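Local coordinates for protein GDP-mannose-dependent alpha-(1-6)-phosphatidylinositol monomannoside mannosyltransferase (Corynebacterium glutamicum, PDB 3OKP) that is a GT-B-type glycosyltransferase of the group 1 family that holds guanosine-5'-diphosphate-alpha-D-mannose in its C-terminal Rossmann-like domain, at residues S205-R210 with L232-S237; D274-P279 with I294-A299. All coordinates share one frame; numbering follows the deposited sequence.

How the contacts relate
Following the chain from the N terminus, contact 1 comes first: after strand 200-204 the segment 205-210 leads into helix 213-226, and the end of strand 231-235 returns beside it, closing a loop of 21 intervening residues. Contact 2 opens only afterwards, its segments 274-279 and 294-299 separated by 14 residues without helix or strand. The two loops are therefore in series and neither nest nor cross. They meet nonetheless, because segment 205-210 follows strand 200-204, the neighbour of strand 275-278 in one parallel sheet: Ser205 OG packs 3.5 Å from Met278 CG. Strand 231-235 lies on the other side of 200-204. Both contacts touch guanosine-5'-diphosphate-alpha-D-mannose, contact 1 at guanine and diphosphate, contact 2 at ribose and diphosphate.

Contact 1 (S205-R210 with L232-S237); sequences SRLVPR and LLIVGS. With GDD (guanosine-5'-diphosphate-alpha-D-mannose), chain B.
The guanidinium of Arg206, a residue whose CA packs against Ser237 O, presents its edge to the diphosphate of guanosine-5'-diphosphate-alpha-D-mannose: O1B lies near its plane, bonded to NE at 3.3 Å, and NH2 makes a weak bond to O3B. The guanidinium of Arg210 meets that same O3B obliquely, its NH2 3.3 Å away, and Arg210 NH1 forms a salt bridge with Glu290. A bend at chi3 (-65°) gives Arg206 this approach. Two backbone bonds join the segments. Ser205 N points almost straight at Val235 O (3.1 Å), whereas Leu207 N reaches Ser237 O (2.9 Å) from well above the carbonyl plane, 63° out of it. Leu207, the centre of an inverse gamma turn, directs its side chain at the strand end; CD1 rests near Gly236 O, and CD2 presses on Ile234 CG2 at 3.5 Å, tighter than usual for two carbons. Gly236, at a phi of 136° that calls for glycine, has Ser205 O 3.7 Å from its CA, on the side where a CB would collide with that oxygen. Beside it Val235 CG1 lies 3.4 Å from O6 of the guanine. Ser205, Arg206, Arg210, Val235 and Gly236 line part of the pocket, and the Leu207 packing joins the two loops behind them, at the C-terminal ends of adjacent parallel strands, the location characteristic of the nucleotide-binding Rossmann-like domain of GT-B glycosyltransferases.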
loop_
_atom_site.group_PDB
_atom_site.type_symbol
_atom_site.label_atom_id
_atom_site.label_comp_id
_atom_site.label_asym_id
_atom_site.label_seq_id
_atom_site.Cartn_x
_atom_site.Cartn_y
_atom_site.Cartn_z
ATOM N N SER A 205 0.406 3.325 11.589
ATOM C CA SER A 205 -0.329 4.121 10.600
ATOM C C SER A 205 -0.098 5.606 10.838
ATOM O O SER A 205 0.187 6.025 11.963
ATOM C CB SER A 205 -1.839 3.844 10.660
ATOM O OG SER A 205 -2.198 2.742 9.844
ATOM N N ARG A 206 -0.234 6.398 9.777
ATOM C CA ARG A 206 -0.226 7.853 9.893
ATOM C C ARG A 206 -1.331 8.279 10.853
ATOM O O ARG A 206 -2.404 7.670 10.885
ATOM C CB ARG A 206 -0.445 8.510 8.528
ATOM C CG ARG A 206 0.682 8.278 7.521
ATOM C CD ARG A 206 0.435 9.007 6.191
ATOM N NE ARG A 206 -0.730 8.486 5.476
ATOM C CZ ARG A 206 -1.924 9.074 5.443
ATOM N NH1 ARG A 206 -2.128 10.223 6.081
ATOM N NH2 ARG A 206 -2.918 8.515 4.765
ATOM N N LEU A 207 -1.062 9.315 11.641
ATOM C CA LEU A 207 -2.022 9.768 12.640
ATOM C C LEU A 207 -3.027 10.721 12.001
ATOM O O LEU A 207 -2.847 11.940 12.022
ATOM C CB LEU A 207 -1.316 10.406 13.847
ATOM C CG LEU A 207 -0.215 9.591 14.540
ATOM C CD1 LEU A 207 0.328 10.336 15.754
ATOM C CD2 LEU A 207 -0.694 8.194 14.933
ATOM N N VAL A 208 -4.059 10.134 11.399
ATOM C CA VAL A 208 -5.189 10.870 10.820
ATOM C C VAL A 208 -6.492 10.199 11.280
ATOM O O VAL A 208 -6.492 8.997 11.569
ATOM C CB VAL A 208 -5.114 10.964 9.257
ATOM C CG1 VAL A 208 -3.917 11.809 8.812
ATOM C CG2 VAL A 208 -5.075 9.577 8.604
ATOM N N PRO A 209 -7.598 10.972 11.370
ATOM C CA PRO A 209 -8.861 10.441 11.903
ATOM C C PRO A 209 -9.304 9.085 11.342
ATOM O O PRO A 209 -9.711 8.213 12.114
ATOM C CB PRO A 209 -9.879 11.525 11.535
ATOM C CG PRO A 209 -9.092 12.772 11.499
ATOM C CD PRO A 209 -7.723 12.396 10.997
ATOM N N ARG A 210 -9.206 8.900 10.026
ATOM C CA ARG A 210 -9.784 7.715 9.379
ATOM C C ARG A 210 -9.125 6.380 9.748
ATOM O O ARG A 210 -9.725 5.324 9.551
ATOM C CB ARG A 210 -9.858 7.892 7.855
ATOM C CG ARG A 210 -8.530 7.772 7.112
ATOM C CD ARG A 210 -8.766 7.730 5.606
ATOM N NE ARG A 210 -7.526 7.568 4.845
ATOM C CZ ARG A 210 -6.983 6.391 4.557
ATOM N NH1 ARG A 210 -7.571 5.279 4.966
ATOM N NH2 ARG A 210 -5.849 6.326 3.874
ATOM N N LEU A 232 -1.550 -0.275 24.383
ATOM C CA LEU A 232 -1.806 0.132 23.010
ATOM C C LEU A 232 -0.643 0.983 22.523
ATOM O O LEU A 232 -0.381 2.068 23.057
ATOM C CB LEU A 232 -3.125 0.908 22.900
ATOM C CG LEU A 232 -3.495 1.527 21.542
ATOM C CD1 LEU A 232 -3.609 0.474 20.439
ATOM C CD2 LEU A 232 -4.787 2.320 21.656
ATOM N N LEU A 233 0.060 0.478 21.516
ATOM C CA LEU A 233 1.189 1.195 20.941
ATOM C C LEU A 233 0.758 1.906 19.672
ATOM O O LEU A 233 0.391 1.271 18.681
ATOM C CB LEU A 233 2.357 0.246 20.656
ATOM C CG LEU A 233 2.874 -0.634 21.801
ATOM C CD1 LEU A 233 3.980 -1.535 21.294
ATOM C CD2 LEU A 233 3.364 0.202 22.985
ATOM N N ILE A 234 0.796 3.231 19.719
ATOM C CA ILE A 234 0.466 4.046 18.565
ATOM C C ILE A 234 1.763 4.468 17.876
ATOM O O ILE A 234 2.512 5.315 18.378
ATOM C CB ILE A 234 -0.448 5.237 18.953
ATOM C CG1 ILE A 234 -1.806 4.707 19.435
ATOM C CG2 ILE A 234 -0.631 6.184 17.774
ATOM C CD1 ILE A 234 -2.636 5.705 20.210
ATOM N N VAL A 235 2.030 3.829 16.739
ATOM C CA VAL A 235 3.261 4.052 15.981
ATOM C C VAL A 235 2.954 4.874 14.735
ATOM O O VAL A 235 2.123 4.482 13.909
ATOM C CB VAL A 235 3.947 2.713 15.590
ATOM C CG1 VAL A 235 5.209 2.958 14.765
ATOM C CG2 VAL A 235 4.280 1.895 16.833
ATOM N N GLY A 236 3.620 6.019 14.617
ATOM C CA GLY A 236 3.449 6.900 13.465
ATOM C C GLY A 236 3.337 8.364 13.844
ATOM O O GLY A 236 3.373 8.717 15.026
ATOM N N SER A 237 3.198 9.213 12.827
ATOM C CA SER A 237 3.072 10.654 13.022
ATOM C C SER A 237 1.944 11.233 12.166
ATOM O O SER A 237 1.513 10.617 11.187
ATOM C CB SER A 237 4.403 11.354 12.713
ATOM O OG SER A 237 4.814 11.103 11.380
HETATM N N2 GDD B . 9.167 3.553 9.034
HETATM C C2 GDD B . 7.884 3.750 9.423
HETATM N N1 GDD B . 7.623 4.279 10.642
HETATM N N3 GDD B . 6.872 3.415 8.589
HETATM C C4 GDD B . 5.579 3.604 8.964
HETATM C C5 GDD B . 5.295 4.147 10.208
HETATM C C6 GDD B . 6.348 4.485 11.051
HETATM O O6 GDD B . 6.123 4.976 12.177
HETATM N N7 GDD B . 3.953 4.226 10.315
HETATM C C8 GDD B . 3.420 3.746 9.168
HETATM N N9 GDD B . 4.415 3.371 8.349
HETATM C "C1'" GDD B . 4.289 2.784 6.990
HETATM C "C2'" GDD B . 3.745 1.366 7.067
HETATM O "O2'" GDD B . 4.781 0.412 7.311
HETATM C "C3'" GDD B . 3.089 1.183 5.713
HETATM O "O3'" GDD B . 4.022 0.623 4.781
HETATM C "C4'" GDD B . 2.700 2.591 5.272
HETATM O "O4'" GDD B . 3.376 3.499 6.151
HETATM C "C5'" GDD B . 1.191 2.816 5.358
HETATM O "O5'" GDD B . 0.561 2.552 4.102
HETATM P PA GDD B . -0.841 2.190 3.999
HETATM O O1A GDD B . -1.077 1.799 2.834
HETATM O O2A GDD B . -1.108 1.254 4.794
HETATM O O3A GDD B . -1.698 3.317 4.314
HETATM P PB GDD B . -1.603 4.630 3.697
HETATM O O2B GDD B . -1.298 4.543 2.488
HETATM O O3B GDD B . -2.707 5.207 3.800
HETATM O O1B GDD B . -0.617 5.425 4.389
#

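Contact 2 (D274-P279 with I294-A299); sequences DIFAMP and IVYLEA. With GDD (guanosine-5'-diphosphate-alpha-D-mannose), chain B.
Val295 stands between Phe276 and the ligand: its CB packs on Phe276 CZ at 3.6 Å, while CG1 lies against O2A and C3' of guanosine-5'-diphosphate-alpha-D-mannose. One turn further on, Glu298 grips the ribose with both carboxylate oxygens, O2' bonding to OE1 at 2.8 Å and O3' to OE2 at 2.7 Å. The backbone N atoms of Ile294 and Val295 make weak bonds to O1A and O2A; they are amides in the first turn of the helix that would probably help to offset the phosphate charge. Glu298 is consistent with the second glutamate of the EX7E motif of this glycosyltransferase family.

Behind this shell, Phe276 packs between strand and helix. With CG anti to the backbone N (chi1 177°), its ring extends toward the helix: Ala299 CB sits obliquely 3.6 Å from CG, Tyr296 CD1 lies at the ring edge, and Val295 O is over one face, offset toward the rim. Met278, bent at chi2 and chi3, curls its methyl CE back to within 3.7 Å of Val295 CG2 and also against the phenol of Tyr296; SD stands oblique to that ring, a Met-aromatic contact. Tyr296 OH meanwhile donates a short bond of 2.5 Å to Met278 O, 16° from the carbonyl plane, which ties the buried phenol to the backbone of Met278.

Strand 275-278 and helix 294-299 run antiparallel, at 176° with axes 9.3 Å apart, as the first two elements of a beta-alpha-beta unit completed by strand 306-308. Tyr296 and Ala299 both touch Val306 of that third element, and Leu270 from helix 263-272 packs on Phe276, Glu298 and Ala299.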
loop_
_atom_site.group_PDB
_atom_site.type_symbol
_atom_site.label_atom_id
_atom_site.label_comp_id
_atom_site.label_asym_id
_atom_site.label_seq_id
_atom_site.Cartn_x
_atom_site.Cartn_y
_atom_site.Cartn_z
ATOM N N ASP A 274 0.954 -8.783 20.280
ATOM C CA ASP A 274 -0.024 -9.865 20.333
ATOM C C ASP A 274 -1.106 -9.686 19.265
ATOM O O ASP A 274 -1.568 -10.659 18.668
ATOM C CB ASP A 274 -0.649 -9.946 21.729
ATOM C CG ASP A 274 0.363 -10.324 22.801
ATOM O OD1 ASP A 274 0.890 -11.457 22.750
ATOM O OD2 ASP A 274 0.633 -9.489 23.694
ATOM N N ILE A 275 -1.504 -8.437 19.035
ATOM C CA ILE A 275 -2.534 -8.102 18.050
ATOM C C ILE A 275 -2.121 -6.844 17.288
ATOM O O ILE A 275 -1.586 -5.907 17.882
ATOM C CB ILE A 275 -3.920 -7.840 18.724
ATOM C CG1 ILE A 275 -4.358 -9.029 19.590
ATOM C CG2 ILE A 275 -4.997 -7.512 17.678
ATOM C CD1 ILE A 275 -5.532 -8.718 20.517
ATOM N N PHE A 276 -2.356 -6.840 15.976
ATOM C CA PHE A 276 -2.314 -5.609 15.191
ATOM C C PHE A 276 -3.745 -5.151 14.937
ATOM O O PHE A 276 -4.576 -5.923 14.456
ATOM C CB PHE A 276 -1.574 -5.789 13.858
ATOM C CG PHE A 276 -1.580 -4.547 12.991
ATOM C CD1 PHE A 276 -2.613 -4.316 12.079
ATOM C CD2 PHE A 276 -0.564 -3.600 13.104
ATOM C CE1 PHE A 276 -2.632 -3.161 11.293
ATOM C CE2 PHE A 276 -0.569 -2.448 12.319
ATOM C CZ PHE A 276 -1.607 -2.226 11.415
ATOM N N ALA A 277 -4.024 -3.893 15.261
ATOM C CA ALA A 277 -5.358 -3.335 15.076
ATOM C C ALA A 277 -5.293 -1.968 14.407
ATOM O O ALA A 277 -4.506 -1.104 14.803
ATOM C CB ALA A 277 -6.090 -3.248 16.413
ATOM N N MET A 278 -6.116 -1.794 13.376
ATOM C CA MET A 278 -6.289 -0.502 12.719
ATOM C C MET A 278 -7.695 -0.490 12.125
ATOM O O MET A 278 -7.893 -0.920 10.987
ATOM C CB MET A 278 -5.212 -0.269 11.646
ATOM C CG MET A 278 -5.062 1.189 11.210
ATOM S SD MET A 278 -6.135 1.670 9.836
ATOM C CE MET A 278 -5.174 1.100 8.436
ATOM N N PRO A 279 -8.683 -0.022 12.913
ATOM C CA PRO A 279 -10.084 -0.064 12.501
ATOM C C PRO A 279 -10.450 1.109 11.588
ATOM O O PRO A 279 -11.208 2.000 11.983
ATOM C CB PRO A 279 -10.841 -0.010 13.831
ATOM C CG PRO A 279 -9.937 0.748 14.754
ATOM C CD PRO A 279 -8.519 0.579 14.253
ATOM N N ILE A 294 -1.712 -1.598 3.308
ATOM C CA ILE A 294 -0.514 -2.434 3.325
ATOM C C ILE A 294 -0.101 -2.834 4.751
ATOM O O ILE A 294 0.492 -3.895 4.947
ATOM C CB ILE A 294 0.666 -1.786 2.524
ATOM C CG1 ILE A 294 1.783 -2.798 2.250
ATOM C CG2 ILE A 294 1.213 -0.563 3.221
ATOM C CD1 ILE A 294 1.549 -3.633 1.011
ATOM N N VAL A 295 -0.443 -2.002 5.738
ATOM C CA VAL A 295 -0.133 -2.299 7.143
ATOM C C VAL A 295 -0.712 -3.640 7.617
ATOM O O VAL A 295 -0.102 -4.317 8.445
ATOM C CB VAL A 295 -0.548 -1.153 8.119
ATOM C CG1 VAL A 295 0.291 0.100 7.878
ATOM C CG2 VAL A 295 -2.045 -0.838 8.023
ATOM N N TYR A 296 -1.877 -4.016 7.083
ATOM C CA TYR A 296 -2.519 -5.292 7.414
ATOM C C TYR A 296 -1.725 -6.478 6.871
ATOM O O TYR A 296 -1.668 -7.540 7.496
ATOM C CB TYR A 296 -3.940 -5.352 6.850
ATOM C CG TYR A 296 -4.879 -4.249 7.298
ATOM C CD1 TYR A 296 -5.158 -4.040 8.649
ATOM C CD2 TYR A 296 -5.519 -3.441 6.362
ATOM C CE1 TYR A 296 -6.035 -3.030 9.056
ATOM C CE2 TYR A 296 -6.397 -2.435 6.758
ATOM C CZ TYR A 296 -6.651 -2.238 8.104
ATOM O OH TYR A 296 -7.523 -1.243 8.487
ATOM N N LEU A 297 -1.129 -6.286 5.697
ATOM C CA LEU A 297 -0.314 -7.309 5.048
ATOM C C LEU A 297 1.023 -7.456 5.753
ATOM O O LEU A 297 1.537 -8.565 5.896
ATOM C CB LEU A 297 -0.106 -6.966 3.568
ATOM C CG LEU A 297 -1.382 -6.711 2.758
ATOM C CD1 LEU A 297 -1.038 -6.170 1.386
ATOM C CD2 LEU A 297 -2.233 -7.972 2.651
ATOM N N GLU A 298 1.573 -6.326 6.196
ATOM C CA GLU A 298 2.811 -6.289 6.970
ATOM C C GLU A 298 2.667 -7.040 8.295
ATOM O O GLU A 298 3.569 -7.776 8.697
ATOM C CB GLU A 298 3.230 -4.836 7.221
ATOM C CG GLU A 298 3.733 -4.114 5.969
ATOM C CD GLU A 298 3.914 -2.615 6.163
ATOM O OE1 GLU A 298 3.522 -2.076 7.224
ATOM O OE2 GLU A 298 4.449 -1.971 5.240
ATOM N N ALA A 299 1.524 -6.854 8.956
ATOM C CA ALA A 299 1.225 -7.525 10.220
ATOM C C ALA A 299 1.105 -9.032 10.025
ATOM O O ALA A 299 1.708 -9.811 10.767
ATOM C CB ALA A 299 -0.053 -6.967 10.824
HETATM N N2 GDD B . 9.167 3.553 9.034
HETATM C C2 GDD B . 7.884 3.750 9.423
HETATM N N1 GDD B . 7.623 4.279 10.642
HETATM N N3 GDD B . 6.872 3.415 8.589
HETATM C C4 GDD B . 5.579 3.604 8.964
HETATM C C5 GDD B . 5.295 4.147 10.208
HETATM C C6 GDD B . 6.348 4.485 11.051
HETATM O O6 GDD B . 6.123 4.976 12.177
HETATM N N7 GDD B . 3.953 4.226 10.315
HETATM C C8 GDD B . 3.420 3.746 9.168
HETATM N N9 GDD B . 4.415 3.371 8.349
HETATM C "C1'" GDD B . 4.289 2.784 6.990
HETATM C "C2'" GDD B . 3.745 1.366 7.067
HETATM O "O2'" GDD B . 4.781 0.412 7.311
HETATM C "C3'" GDD B . 3.089 1.183 5.713
HETATM O "O3'" GDD B . 4.022 0.623 4.781
HETATM C "C4'" GDD B . 2.700 2.591 5.272
HETATM O "O4'" GDD B . 3.376 3.499 6.151
HETATM C "C5'" GDD B . 1.191 2.816 5.358
HETATM O "O5'" GDD B . 0.561 2.552 4.102
HETATM P PA GDD B . -0.841 2.190 3.999
HETATM O O1A GDD B . -1.077 1.799 2.834
HETATM O O2A GDD B . -1.108 1.254 4.794
HETATM O O3A GDD B . -1.698 3.317 4.314
HETATM P PB GDD B . -1.603 4.630 3.697
HETATM O O2B GDD B . -1.298 4.543 2.488
HETATM O O3B GDD B . -2.707 5.207 3.800
HETATM O O1B GDD B . -0.617 5.425 4.389
#